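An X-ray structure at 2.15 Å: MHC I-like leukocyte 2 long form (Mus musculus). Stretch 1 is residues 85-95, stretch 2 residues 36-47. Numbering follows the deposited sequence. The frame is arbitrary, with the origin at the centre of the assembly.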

# COMPACT_ATOMS: atom_id res chain seq x y z
N ASN A 85 -35.01 -0.81 -16.18
CA ASN A 85 -35.03 0.25 -15.17
C ASN A 85 -34.07 1.39 -15.49
O ASN A 85 -34.35 2.56 -15.22
CB ASN A 85 -34.69 -0.31 -13.78
CG ASN A 85 -35.81 -1.14 -13.20
OD1 ASN A 85 -36.96 -1.03 -13.63
ND2 ASN A 85 -35.49 -1.95 -12.20
N LEU A 86 -32.93 1.04 -16.07
CA LEU A 86 -31.91 2.02 -16.44
C LEU A 86 -32.44 3.01 -17.47
O LEU A 86 -32.12 4.20 -17.44
CB LEU A 86 -30.66 1.30 -16.96
CG LEU A 86 -29.54 2.17 -17.54
CD1 LEU A 86 -29.13 3.25 -16.55
CD2 LEU A 86 -28.35 1.30 -17.90
N LEU A 87 -33.26 2.51 -18.40
CA LEU A 87 -33.87 3.37 -19.42
C LEU A 87 -34.70 4.49 -18.78
O LEU A 87 -34.74 5.61 -19.30
CB LEU A 87 -34.75 2.55 -20.37
CG LEU A 87 -34.02 1.49 -21.21
CD1 LEU A 87 -35.01 0.76 -22.10
CD2 LEU A 87 -32.92 2.14 -22.04
N LYS A 88 -35.38 4.19 -17.68
CA LYS A 88 -36.18 5.19 -16.98
C LYS A 88 -35.30 6.22 -16.29
O LYS A 88 -35.63 7.41 -16.25
CB LYS A 88 -37.11 4.52 -15.95
CG LYS A 88 -38.41 4.00 -16.55
CD LYS A 88 -38.78 2.63 -16.00
CE LYS A 88 -39.08 2.68 -14.51
NZ LYS A 88 -39.49 1.33 -14.00
N VAL A 89 -34.18 5.76 -15.75
CA VAL A 89 -33.22 6.65 -15.10
C VAL A 89 -32.65 7.64 -16.11
O VAL A 89 -32.52 8.83 -15.82
CB VAL A 89 -32.07 5.86 -14.44
CG1 VAL A 89 -30.97 6.79 -13.96
CG2 VAL A 89 -32.60 5.03 -13.28
N GLU A 90 -32.33 7.15 -17.31
CA GLU A 90 -31.78 8.02 -18.34
C GLU A 90 -32.77 9.11 -18.72
O GLU A 90 -32.38 10.25 -18.95
CB GLU A 90 -31.38 7.22 -19.58
CG GLU A 90 -30.66 8.04 -20.64
CD GLU A 90 -31.61 8.54 -21.73
OE1 GLU A 90 -32.82 8.27 -21.64
OE2 GLU A 90 -31.12 9.20 -22.68
N GLU A 91 -34.06 8.75 -18.80
CA GLU A 91 -35.12 9.73 -19.04
C GLU A 91 -35.15 10.82 -17.97
O GLU A 91 -35.24 12.01 -18.28
CB GLU A 91 -36.50 9.06 -19.08
CG GLU A 91 -36.75 8.15 -20.26
CD GLU A 91 -38.18 7.63 -20.27
OE1 GLU A 91 -38.51 6.76 -19.43
OE2 GLU A 91 -38.98 8.10 -21.10
N LYS A 92 -35.09 10.42 -16.70
CA LYS A 92 -35.13 11.38 -15.60
C LYS A 92 -33.92 12.30 -15.63
O LYS A 92 -34.06 13.52 -15.48
CB LYS A 92 -35.20 10.67 -14.25
CG LYS A 92 -36.54 10.03 -13.94
CD LYS A 92 -36.53 9.45 -12.53
CE LYS A 92 -37.89 8.87 -12.15
NZ LYS A 92 -38.23 7.69 -12.99
N LEU A 93 -32.74 11.73 -15.84
CA LEU A 93 -31.51 12.51 -15.87
C LEU A 93 -31.55 13.52 -17.01
O LEU A 93 -31.19 14.68 -16.83
CB LEU A 93 -30.29 11.60 -16.00
CG LEU A 93 -30.05 10.72 -14.77
CD1 LEU A 93 -28.80 9.86 -14.94
CD2 LEU A 93 -29.95 11.58 -13.52
N ARG A 94 -32.00 13.07 -18.18
CA ARG A 94 -32.16 13.97 -19.32
C ARG A 94 -33.09 15.13 -18.99
O ARG A 94 -32.77 16.29 -19.28
CB ARG A 94 -32.70 13.21 -20.54
CG ARG A 94 -33.11 14.12 -21.69
CD ARG A 94 -33.74 13.31 -22.82
NE ARG A 94 -32.87 12.22 -23.24
CZ ARG A 94 -31.82 12.38 -24.05
NH1 ARG A 94 -31.53 13.58 -24.53
NH2 ARG A 94 -31.07 11.33 -24.39
N GLY A 95 -34.23 14.82 -18.39
CA GLY A 95 -35.21 15.83 -18.04
C GLY A 95 -34.64 16.87 -17.08
O GLY A 95 -34.76 18.07 -17.30
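Stretch 2 36-47: GSEKTQLLVLIY

Stretch 2 begins as a loop and ends as a β-strand, and both parts lie against one side of the helix 85-95. Residues 37-39 have helical phi/psi values without the regular bonds; Thr40 N donates to Gly36 O (2.9 Å), closing this turn, and the chain then extends, with residues 42-47 in strand conformation. The strand runs obliquely against the helix: their N-to-C directions differ by 122°, and the axes approach to 10.3 Å. The loop therefore meets the C-terminal part of the helical stretch, where the CA atoms of Arg94 and Ser37 are 7.1 Å apart, while the strand proceeds back toward Leu86.

Arg94 covers the most surface. Its long side chain carries a planar group of donors to the loop, where the backbone carbonyls of Ser37 and Thr40 accept them. Arg94 NH1 donates to Ser37 O (3.2 Å) and Thr40 O (2.7 Å), and Arg94 NH2 also reaches Thr40 O (3.0 Å), so one carbonyl receives both nitrogens. These oxygens lie at the edge of the guanidinium, near its plane, as its N-H directions require. Leu42 CD1 lies over one face, an apolar surface suited to a flat group. Within the helix, a salt bridge from Arg94 NH2 to Glu90 OE2 (2.7 Å) balances the charge one turn back. Water 1 extends this network, donating to Glu90 OE2 (3.0 Å) and accepting from Leu42 N (2.7 Å).

Strand alternation turns Leu42, Val44 and Ile46 toward the helix, and Leu43 and Leu45 away. Val44 CA is 7.4 Å from Glu90 CA, and Val44 CG2 lies 4.2 Å from Glu90 CG, using the aliphatic part of the acid. Val44 CG1 lies 4.2 Å from Leu86 CD1, which also packs against Ile46 CD1 at 3.6 Å. Branched aliphatic side chains suit this buried, apolar end.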

# COMPACT_ATOMS: atom_id res chain seq x y z
N GLY A 36 -29.24 19.34 -28.40
CA GLY A 36 -30.33 19.95 -27.67
C GLY A 36 -30.89 18.95 -26.68
O GLY A 36 -30.51 17.78 -26.71
N SER A 37 -31.80 19.39 -25.82
CA SER A 37 -32.33 18.56 -24.75
C SER A 37 -33.01 17.28 -25.25
O SER A 37 -33.12 16.30 -24.51
CB SER A 37 -33.30 19.36 -23.89
OG SER A 37 -34.29 19.99 -24.69
N GLU A 38 -33.47 17.29 -26.50
CA GLU A 38 -34.14 16.11 -27.05
C GLU A 38 -33.18 15.20 -27.81
O GLU A 38 -33.18 13.98 -27.61
CB GLU A 38 -35.29 16.51 -27.97
CG GLU A 38 -35.87 15.34 -28.76
CD GLU A 38 -37.01 15.74 -29.68
OE1 GLU A 38 -37.95 16.43 -29.21
OE2 GLU A 38 -36.98 15.35 -30.87
N LYS A 39 -32.36 15.79 -28.68
CA LYS A 39 -31.50 15.01 -29.57
C LYS A 39 -30.13 14.63 -29.00
O LYS A 39 -29.46 13.75 -29.55
CB LYS A 39 -31.30 15.76 -30.89
CG LYS A 39 -32.35 15.45 -31.94
CD LYS A 39 -33.22 16.65 -32.25
CE LYS A 39 -34.35 16.28 -33.19
NZ LYS A 39 -35.23 17.45 -33.52
N THR A 40 -29.72 15.27 -27.91
CA THR A 40 -28.43 14.94 -27.30
C THR A 40 -28.41 13.51 -26.79
O THR A 40 -29.25 13.11 -25.98
CB THR A 40 -28.09 15.90 -26.14
OG1 THR A 40 -27.84 17.21 -26.65
CG2 THR A 40 -26.84 15.41 -25.41
N GLN A 41 -27.46 12.73 -27.27
CA GLN A 41 -27.32 11.33 -26.87
C GLN A 41 -26.39 11.23 -25.67
O GLN A 41 -25.39 11.96 -25.59
CB GLN A 41 -26.81 10.48 -28.03
CG GLN A 41 -27.69 10.53 -29.26
CD GLN A 41 -27.04 9.90 -30.48
OE1 GLN A 41 -27.72 9.39 -31.37
NE2 GLN A 41 -25.71 9.92 -30.52
N LEU A 42 -26.71 10.33 -24.75
CA LEU A 42 -25.99 10.22 -23.48
C LEU A 42 -25.34 8.86 -23.31
O LEU A 42 -25.90 7.84 -23.71
CB LEU A 42 -26.94 10.48 -22.31
CG LEU A 42 -27.64 11.84 -22.21
CD1 LEU A 42 -28.62 11.83 -21.04
CD2 LEU A 42 -26.61 12.97 -22.04
N LEU A 43 -24.16 8.85 -22.69
CA LEU A 43 -23.57 7.61 -22.20
C LEU A 43 -23.73 7.57 -20.69
O LEU A 43 -23.28 8.48 -19.99
CB LEU A 43 -22.09 7.50 -22.58
CG LEU A 43 -21.33 6.32 -21.94
CD1 LEU A 43 -21.91 4.95 -22.36
CD2 LEU A 43 -19.84 6.39 -22.28
N VAL A 44 -24.39 6.54 -20.19
CA VAL A 44 -24.59 6.40 -18.76
C VAL A 44 -23.91 5.14 -18.27
O VAL A 44 -24.18 4.04 -18.77
CB VAL A 44 -26.09 6.36 -18.38
CG1 VAL A 44 -26.25 6.34 -16.87
CG2 VAL A 44 -26.85 7.54 -18.99
N LEU A 45 -23.01 5.30 -17.31
CA LEU A 45 -22.30 4.19 -16.70
C LEU A 45 -22.61 4.16 -15.22
O LEU A 45 -22.49 5.18 -14.53
CB LEU A 45 -20.79 4.31 -16.93
CG LEU A 45 -20.32 4.33 -18.38
CD1 LEU A 45 -18.83 4.61 -18.46
CD2 LEU A 45 -20.66 3.01 -19.06
N ILE A 46 -23.01 3.00 -14.72
CA ILE A 46 -23.40 2.86 -13.33
C ILE A 46 -22.41 1.99 -12.56
O ILE A 46 -22.14 0.85 -12.95
CB ILE A 46 -24.81 2.27 -13.21
CG1 ILE A 46 -25.84 3.23 -13.78
CG2 ILE A 46 -25.13 1.95 -11.76
CD1 ILE A 46 -27.26 2.79 -13.54
N TYR A 47 -21.87 2.54 -11.48
CA TYR A 47 -20.90 1.85 -10.64
C TYR A 47 -21.46 1.54 -9.26
O TYR A 47 -21.98 2.42 -8.58
CB TYR A 47 -19.62 2.68 -10.49
CG TYR A 47 -18.91 2.93 -11.80
CD1 TYR A 47 -17.81 2.15 -12.16
CD2 TYR A 47 -19.33 3.92 -12.67
CE1 TYR A 47 -17.15 2.36 -13.35
CE2 TYR A 47 -18.68 4.14 -13.87
CZ TYR A 47 -17.59 3.35 -14.20
OH TYR A 47 -16.94 3.56 -15.38
O HOH W 1 -29.15 9.17 -25.00